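Translation initiation factor eIF2b-like protein (Chaetomium thermophilum, PDB 4ZEM) is the beta subunit of eIF2B and, as part of that decameric complex, probably takes part in guanine nucleotide exchange on the translation initiation factor eIF2. Local coordinates at residues I251-S255 with N256-A260; V359-N363 with L364-T368; D378-I382 with E383-F387. All blocks are in the same frame, centred on the assembly; numbering follows the deposited sequence.

Contact 1 of 3, residues I251-S255 with N256-A260; sequences INLAS and NGLMA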
loop_
_atom_site.group_PDB
_atom_site.type_symbol
_atom_site.label_atom_id
_atom_site.label_comp_id
_atom_site.label_asym_id
_atom_site.label_seq_id
_atom_site.Cartn_x
_atom_site.Cartn_y
_atom_site.Cartn_z
ATOM N N ILE A 251 0.343 23.740 15.466
ATOM C CA ILE A 251 1.112 23.785 16.691
ATOM C C ILE A 251 2.345 22.903 16.580
ATOM O O ILE A 251 2.269 21.771 16.115
ATOM C CB ILE A 251 0.251 23.342 17.892
ATOM C CG1 ILE A 251 -0.887 24.349 18.106
ATOM C CG2 ILE A 251 1.104 23.198 19.150
ATOM C CD1 ILE A 251 -1.848 24.007 19.238
ATOM N N ASN A 252 3.489 23.450 16.964
ATOM C CA ASN A 252 4.714 22.670 17.058
ATOM C C ASN A 252 4.974 22.321 18.511
ATOM O O ASN A 252 4.984 23.198 19.372
ATOM C CB ASN A 252 5.905 23.422 16.463
ATOM C CG ASN A 252 6.017 23.234 14.965
ATOM O OD1 ASN A 252 5.928 22.113 14.459
ATOM N ND2 ASN A 252 6.200 24.334 14.244
ATOM N N LEU A 253 5.186 21.041 18.769
ATOM C CA LEU A 253 5.420 20.539 20.111
ATOM C C LEU A 253 6.866 20.222 20.404
ATOM O O LEU A 253 7.578 19.697 19.560
ATOM C CB LEU A 253 4.623 19.262 20.328
ATOM C CG LEU A 253 3.276 19.383 21.011
ATOM C CD1 LEU A 253 2.839 17.997 21.445
ATOM C CD2 LEU A 253 3.409 20.298 22.212
ATOM N N ALA A 254 7.296 20.545 21.616
ATOM C CA ALA A 254 8.648 20.251 22.043
ATOM C C ALA A 254 8.735 18.734 22.167
ATOM O O ALA A 254 7.731 18.069 22.403
ATOM C CB ALA A 254 8.945 20.917 23.371
ATOM N N SER A 255 9.928 18.181 21.996
ATOM C CA SER A 255 10.105 16.737 22.067
ATOM C C SER A 255 9.736 16.169 23.432
ATOM O O SER A 255 9.083 15.139 23.524
ATOM C CB SER A 255 11.558 16.392 21.760
ATOM O OG SER A 255 12.427 17.159 22.575
ATOM N N ASN A 256 10.156 16.850 24.487
ATOM C CA ASN A 256 9.865 16.421 25.847
ATOM C C ASN A 256 8.386 16.447 26.211
ATOM O O ASN A 256 7.894 15.585 26.929
ATOM C CB ASN A 256 10.682 17.231 26.856
ATOM C CG ASN A 256 10.414 18.722 26.771
ATOM O OD1 ASN A 256 9.323 19.190 27.084
ATOM N ND2 ASN A 256 11.425 19.478 26.366
ATOM N N GLY A 257 7.690 17.459 25.716
ATOM C CA GLY A 257 6.285 17.682 26.001
ATOM C C GLY A 257 5.184 16.814 25.423
ATOM O O GLY A 257 4.034 16.952 25.820
ATOM N N LEU A 258 5.500 15.952 24.470
ATOM C CA LEU A 258 4.455 15.156 23.830
ATOM C C LEU A 258 3.534 14.510 24.858
ATOM O O LEU A 258 2.316 14.564 24.729
ATOM C CB LEU A 258 5.050 14.069 22.942
ATOM C CG LEU A 258 3.981 13.249 22.213
ATOM C CD1 LEU A 258 2.979 14.176 21.528
ATOM C CD2 LEU A 258 4.590 12.290 21.198
ATOM N N MET A 259 4.122 13.938 25.900
ATOM C CA MET A 259 3.355 13.190 26.884
ATOM C C MET A 259 2.482 14.121 27.713
ATOM O O MET A 259 1.350 13.789 28.060
ATOM C CB MET A 259 4.303 12.415 27.797
ATOM C CG MET A 259 3.767 11.097 28.294
ATOM S SD MET A 259 3.493 9.971 26.918
ATOM C CE MET A 259 5.064 10.082 26.069
ATOM N N ALA A 260 3.013 15.298 28.010
ATOM C CA ALA A 260 2.280 16.311 28.756
ATOM C C ALA A 260 1.107 16.889 27.958
ATOM O O ALA A 260 0.076 17.232 28.530
ATOM C CB ALA A 260 3.220 17.425 29.194
#

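Contact 2 of 3, residues V359-N363 with L364-T368; sequences VYLTN and LGPQT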
loop_
_atom_site.group_PDB
_atom_site.type_symbol
_atom_site.label_atom_id
_atom_site.label_comp_id
_atom_site.label_asym_id
_atom_site.label_seq_id
_atom_site.Cartn_x
_atom_site.Cartn_y
_atom_site.Cartn_z
ATOM N N VAL A 359 -9.329 3.149 14.990
ATOM C CA VAL A 359 -9.900 3.156 13.653
ATOM C C VAL A 359 -8.838 2.893 12.588
ATOM O O VAL A 359 -7.735 3.434 12.657
ATOM C CB VAL A 359 -10.584 4.504 13.338
ATOM C CG1 VAL A 359 -11.132 4.509 11.919
ATOM C CG2 VAL A 359 -11.682 4.796 14.335
ATOM N N TYR A 360 -9.176 2.046 11.618
ATOM C CA TYR A 360 -8.355 1.868 10.431
ATOM C C TYR A 360 -9.075 2.610 9.328
ATOM O O TYR A 360 -10.137 2.187 8.873
ATOM C CB TYR A 360 -8.185 0.392 10.063
ATOM C CG TYR A 360 -7.652 -0.440 11.196
ATOM C CD1 TYR A 360 -8.511 -0.971 12.154
ATOM C CD2 TYR A 360 -6.291 -0.673 11.328
ATOM C CE1 TYR A 360 -8.033 -1.718 13.201
ATOM C CE2 TYR A 360 -5.801 -1.421 12.377
ATOM C CZ TYR A 360 -6.675 -1.945 13.308
ATOM O OH TYR A 360 -6.195 -2.695 14.354
ATOM N N LEU A 361 -8.515 3.731 8.907
ATOM C CA LEU A 361 -9.190 4.534 7.908
ATOM C C LEU A 361 -8.620 4.208 6.535
ATOM O O LEU A 361 -7.463 4.511 6.233
ATOM C CB LEU A 361 -9.066 6.025 8.242
ATOM C CG LEU A 361 -9.795 6.996 7.312
ATOM C CD1 LEU A 361 -11.198 6.532 7.073
ATOM C CD2 LEU A 361 -9.822 8.372 7.931
ATOM N N THR A 362 -9.458 3.603 5.703
ATOM C CA THR A 362 -9.025 3.068 4.416
ATOM C C THR A 362 -9.741 3.746 3.253
ATOM O O THR A 362 -10.665 4.531 3.455
ATOM C CB THR A 362 -9.286 1.543 4.333
ATOM O OG1 THR A 362 -10.689 1.307 4.140
ATOM C CG2 THR A 362 -8.842 0.852 5.608
ATOM N N ASN A 363 -9.324 3.423 2.036
ATOM C CA ASN A 363 -9.991 3.927 0.838
ATOM C C ASN A 363 -11.460 3.509 0.787
ATOM O O ASN A 363 -12.270 4.131 0.101
ATOM C CB ASN A 363 -9.272 3.450 -0.421
ATOM C CG ASN A 363 -8.771 2.029 -0.299
ATOM O OD1 ASN A 363 -7.975 1.710 0.587
ATOM N ND2 ASN A 363 -9.281 1.151 -1.153
ATOM N N LEU A 364 -11.773 2.410 1.467
ATOM C CA LEU A 364 -13.143 1.925 1.632
ATOM C C LEU A 364 -13.901 2.632 2.769
ATOM O O LEU A 364 -15.112 2.489 2.901
ATOM C CB LEU A 364 -13.128 0.415 1.871
ATOM C CG LEU A 364 -12.394 -0.375 0.788
ATOM C CD1 LEU A 364 -12.408 -1.869 1.089
ATOM C CD2 LEU A 364 -13.011 -0.080 -0.574
ATOM N N GLY A 365 -13.173 3.336 3.627
ATOM C CA GLY A 365 -13.781 4.044 4.739
ATOM C C GLY A 365 -13.179 3.601 6.062
ATOM O O GLY A 365 -12.313 2.721 6.095
ATOM N N PRO A 366 -13.646 4.194 7.168
ATOM C CA PRO A 366 -13.143 3.814 8.492
ATOM C C PRO A 366 -13.583 2.401 8.867
ATOM O O PRO A 366 -14.709 2.010 8.562
ATOM C CB PRO A 366 -13.766 4.869 9.411
ATOM C CG PRO A 366 -15.024 5.258 8.702
ATOM C CD PRO A 366 -14.649 5.270 7.252
ATOM N N GLN A 367 -12.686 1.636 9.483
ATOM C CA GLN A 367 -12.959 0.239 9.828
ATOM C C GLN A 367 -12.501 -0.066 11.246
ATOM O O GLN A 367 -11.594 0.592 11.763
ATOM C CB GLN A 367 -12.256 -0.719 8.854
ATOM C CG GLN A 367 -12.391 -0.345 7.382
ATOM C CD GLN A 367 -13.710 -0.770 6.774
ATOM O OE1 GLN A 367 -14.350 -1.714 7.238
ATOM N NE2 GLN A 367 -14.132 -0.059 5.734
ATOM N N THR A 368 -13.135 -1.054 11.877
ATOM C CA THR A 368 -12.648 -1.583 13.150
ATOM C C THR A 368 -11.834 -2.849 12.881
ATOM O O THR A 368 -11.832 -3.362 11.761
ATOM C CB THR A 368 -13.793 -1.910 14.116
ATOM O OG1 THR A 368 -14.553 -3.011 13.604
ATOM C CG2 THR A 368 -14.700 -0.701 14.299
#

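Contact 3 of 3, residues D378-I382 with E383-F387; sequences DHYKI and EDIGF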
loop_
_atom_site.group_PDB
_atom_site.type_symbol
_atom_site.label_atom_id
_atom_site.label_comp_id
_atom_site.label_asym_id
_atom_site.label_seq_id
_atom_site.Cartn_x
_atom_site.Cartn_y
_atom_site.Cartn_z
ATOM N N ASP A 378 -11.607 -10.432 0.770
ATOM C CA ASP A 378 -12.017 -9.789 -0.479
ATOM C C ASP A 378 -10.868 -9.550 -1.469
ATOM O O ASP A 378 -11.083 -9.551 -2.678
ATOM C CB ASP A 378 -12.714 -8.456 -0.183
ATOM C CG ASP A 378 -14.142 -8.632 0.304
ATOM O OD1 ASP A 378 -14.717 -9.727 0.111
ATOM O OD2 ASP A 378 -14.692 -7.666 0.874
ATOM N N HIS A 379 -9.665 -9.300 -0.963
ATOM C CA HIS A 379 -8.552 -8.931 -1.835
ATOM C C HIS A 379 -7.474 -10.006 -2.022
ATOM O O HIS A 379 -6.669 -9.920 -2.947
ATOM C CB HIS A 379 -7.915 -7.640 -1.315
ATOM C CG HIS A 379 -8.851 -6.473 -1.330
ATOM N ND1 HIS A 379 -9.810 -6.277 -0.361
ATOM C CD2 HIS A 379 -9.000 -5.462 -2.218
ATOM C CE1 HIS A 379 -10.499 -5.185 -0.642
ATOM N NE2 HIS A 379 -10.029 -4.671 -1.764
ATOM N N TYR A 380 -7.456 -11.020 -1.160
ATOM C CA TYR A 380 -6.443 -12.065 -1.264
ATOM C C TYR A 380 -7.019 -13.486 -1.365
ATOM O O TYR A 380 -8.086 -13.784 -0.829
ATOM C CB TYR A 380 -5.499 -11.990 -0.059
ATOM C CG TYR A 380 -4.661 -10.736 0.006
ATOM C CD1 TYR A 380 -3.594 -10.541 -0.859
ATOM C CD2 TYR A 380 -4.958 -9.727 0.920
ATOM C CE1 TYR A 380 -2.829 -9.384 -0.802
ATOM C CE2 TYR A 380 -4.203 -8.566 0.987
ATOM C CZ TYR A 380 -3.139 -8.400 0.124
ATOM O OH TYR A 380 -2.387 -7.248 0.187
ATOM N N LYS A 381 -6.286 -14.346 -2.068
ATOM C CA LYS A 381 -6.575 -15.778 -2.182
ATOM C C LYS A 381 -5.687 -16.560 -1.237
ATOM O O LYS A 381 -4.508 -16.248 -1.086
ATOM C CB LYS A 381 -6.371 -16.290 -3.614
ATOM C CG LYS A 381 -7.557 -16.102 -4.529
ATOM C CD LYS A 381 -7.862 -14.653 -4.774
ATOM C CE LYS A 381 -9.077 -14.494 -5.659
ATOM N NZ LYS A 381 -9.394 -13.051 -5.867
ATOM N N ILE A 382 -6.252 -17.587 -0.617
ATOM C CA ILE A 382 -5.515 -18.381 0.353
ATOM C C ILE A 382 -4.254 -19.009 -0.267
ATOM O O ILE A 382 -3.254 -19.197 0.423
ATOM C CB ILE A 382 -6.417 -19.477 0.974
ATOM C CG1 ILE A 382 -5.726 -20.121 2.175
ATOM C CG2 ILE A 382 -6.811 -20.519 -0.060
ATOM C CD1 ILE A 382 -6.550 -21.193 2.848
ATOM N N GLU A 383 -4.294 -19.311 -1.564
ATOM C CA GLU A 383 -3.137 -19.892 -2.250
ATOM C C GLU A 383 -1.956 -18.927 -2.339
ATOM O O GLU A 383 -0.800 -19.350 -2.373
ATOM C CB GLU A 383 -3.506 -20.369 -3.661
ATOM C CG GLU A 383 -4.599 -21.432 -3.733
ATOM C CD GLU A 383 -6.006 -20.862 -3.707
ATOM O OE1 GLU A 383 -6.207 -19.733 -3.199
ATOM O OE2 GLU A 383 -6.918 -21.562 -4.198
ATOM N N ASP A 384 -2.257 -17.636 -2.401
ATOM C CA ASP A 384 -1.245 -16.597 -2.580
ATOM C C ASP A 384 -0.645 -16.089 -1.273
ATOM O O ASP A 384 0.282 -15.277 -1.287
ATOM C CB ASP A 384 -1.822 -15.436 -3.384
ATOM C CG ASP A 384 -2.343 -15.882 -4.737
ATOM O OD1 ASP A 384 -1.635 -16.653 -5.422
ATOM O OD2 ASP A 384 -3.455 -15.465 -5.116
ATOM N N ILE A 385 -1.220 -16.492 -0.147
ATOM C CA ILE A 385 -0.730 -16.022 1.144
ATOM C C ILE A 385 -0.172 -17.175 1.975
ATOM O O ILE A 385 -0.313 -18.338 1.606
ATOM C CB ILE A 385 -1.840 -15.310 1.932
ATOM C CG1 ILE A 385 -2.875 -16.311 2.444
ATOM C CG2 ILE A 385 -2.500 -14.240 1.064
ATOM C CD1 ILE A 385 -3.999 -15.664 3.217
ATOM N N GLY A 386 0.451 -16.848 3.102
ATOM C CA GLY A 386 0.932 -17.860 4.028
ATOM C C GLY A 386 2.330 -18.368 3.746
ATOM O O GLY A 386 2.782 -19.346 4.336
ATOM N N PHE A 387 3.018 -17.707 2.829
ATOM C CA PHE A 387 4.383 -18.087 2.480
ATOM C C PHE A 387 5.131 -16.821 2.124
ATOM O O PHE A 387 4.548 -15.883 1.574
ATOM C CB PHE A 387 4.413 -19.099 1.322
ATOM C CG PHE A 387 3.928 -18.539 0.015
ATOM C CD1 PHE A 387 2.575 -18.561 -0.299
ATOM C CD2 PHE A 387 4.814 -17.983 -0.895
ATOM C CE1 PHE A 387 2.112 -18.041 -1.491
ATOM C CE2 PHE A 387 4.358 -17.459 -2.093
ATOM C CZ PHE A 387 3.003 -17.489 -2.391
#

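Contact 1 of 3, residues I251-S255 with N256-A260
Leu253 and Leu258 meet methyl to methyl across a turn, and their side chains are set at about a right angle to each other. CD1 of Leu253 lies 3.8 Å from CD1 of Leu258, and the same methyl of Leu253 is 4.0 Å from the CA of Leu258, so one branch of the first leucine reaches both the backbone and the branch end of the second. In Leu258, CG stands opposite the backbone N (chi1 -178°), which carries the branch along beside its own carbonyl carbon and brings CD1 up to Leu253. Between the two leucines the chain reverses tightly, leaving the CA atoms of Ala254 and Gly257 only 5.3 Å apart. On the outer side of this bend the Ala254 methyl faces the end of the Asn256 amide: CB is 4.1 Å from OD1 and equally 4.1 Å from ND2 of Asn256, a loose contact at the surface. Leu253 also rests on Ile220 of strand 218-222 and on Tyr261, while Leu258 packs on Ala222 and on Ala290 of helix 287-296. Here an outer strand of the sheet, 249-252, passes through a loop into helix 258-261, the start of the crossover to parallel strand 267-271, as expected in a Rossmann-like alpha/beta fold.

Contact 2 of 3, residues V359-N363 with L364-T368
Tyr360, Leu361 and Thr362 pair with Gln367, Pro366 and Gly365 in an antiparallel hairpin, whose short strands run at 155° to each other, their axes 4.4 Å apart at the closest, and which closes through a type I turn from Thr362 to Gly365. Two pairs are hydrogen-bonded: Tyr360 N gives to Gln367 O at 2.8 Å, almost straight, with Gln367 N returning to Tyr360 O, and Thr362 and Gly365 also exchange two bonds, each donor above the carbonyl plane it meets. Leu361 and Pro366 form the non-hydrogen-bonded pair between them.

At the turn, the Thr362 hydroxyl does double work. OG1 donates to Gly365 O at 2.9 Å, in the carbonyl plane and on a lone pair, whereas Thr362 N comes from above it; OG1 also accepts a weak bond from Leu364 N. A chi1 of 75° places this hydroxyl between backbone N and carbonyl carbon, toward the bend. On the face of Leu361 and Pro366, Leu361 CD1 lies 3.7 Å from the proline CD. Val359 joins them side by side with the ring, its CG1 3.7 Å from Pro366 CB. The backbone O of Gln367 lies at the edge of the Tyr360 ring, near its plane and 3.5 Å from CD1.

Strand 359-362 lies parallel to strand 301-304 in the mixed sheet, and antiparallel 365-367 is an outermost strand at that side. Leu361 packs on Ile302 and Leu304 of strand 301-304 and on Ile181 of helix 154-182, while Tyr360 and Gln367 lie against helix 372-379; the Tyr360 hydroxyl is bonded to Gly279 O.

Contact 3 of 3, residues D378-I382 with E383-F387
Lys381 and Asp384 are the ends of a tight turn that follows helix 372-379, after Tyr380 has left helical geometry. Asp384 N donates to Lys381 O at 3.0 Å, coming in from above the carbonyl plane. Ile385 N adds two weak bonds, one to Lys381 O and one to Ile382 O, so three backbone bonds, two of them weak, close the turn.

The side chains of Lys381 and Asp384 run next to each other and point the same way, with Lys381 CB 3.4 Å from Asp384 OD2. They touch through the lysine's aliphatic base: NZ remains 6.5 Å from that carboxylate oxygen, because the lysine chain bends at chi2 (65°) and then extends straight. Glu383 lies obliquely across the same base, OE1 being 3.5 Å from Lys381 CB, and stands roughly perpendicular to Ile382. Nearer the helix end, Ile385 CG2 packs 3.9 Å from Tyr380 CB, while the tyrosine hydroxyl is hydrogen-bonded to Phe310 O.

Lys381 and Asp384 each find their ionic partner on helix 88-104: Lys381 NZ forms a salt bridge with Asp102, and Asp384 OD1 one with Arg101. Lys381 and Asp384 thus do not pair with each other directly. Backbone bonds shape the turn, those two outside partners tie it to a separate helix, and the nearby positive groups would be expected to keep Asp384 ionised.

The three contacts follow one another along a single chain, and each lies where a regular element gives way to a turn. Contacts 1 and 2 belong to the same sheet, at its two outermost strands; their centres are about 28 Å and their nearest atoms about 17 Å apart, so they do not touch and share only the sheet. Contact 3 lies on the far side of the chain's centre from contact 1, about 42 Å away between centres. Contacts 2 and 3 do touch: Leu364 CD1 at the hairpin turn packs 4.2 Å from His379 CE1, at the end of helix 372-379. That helix leads from the last strand toward helix 88-104, where contact 3 is anchored.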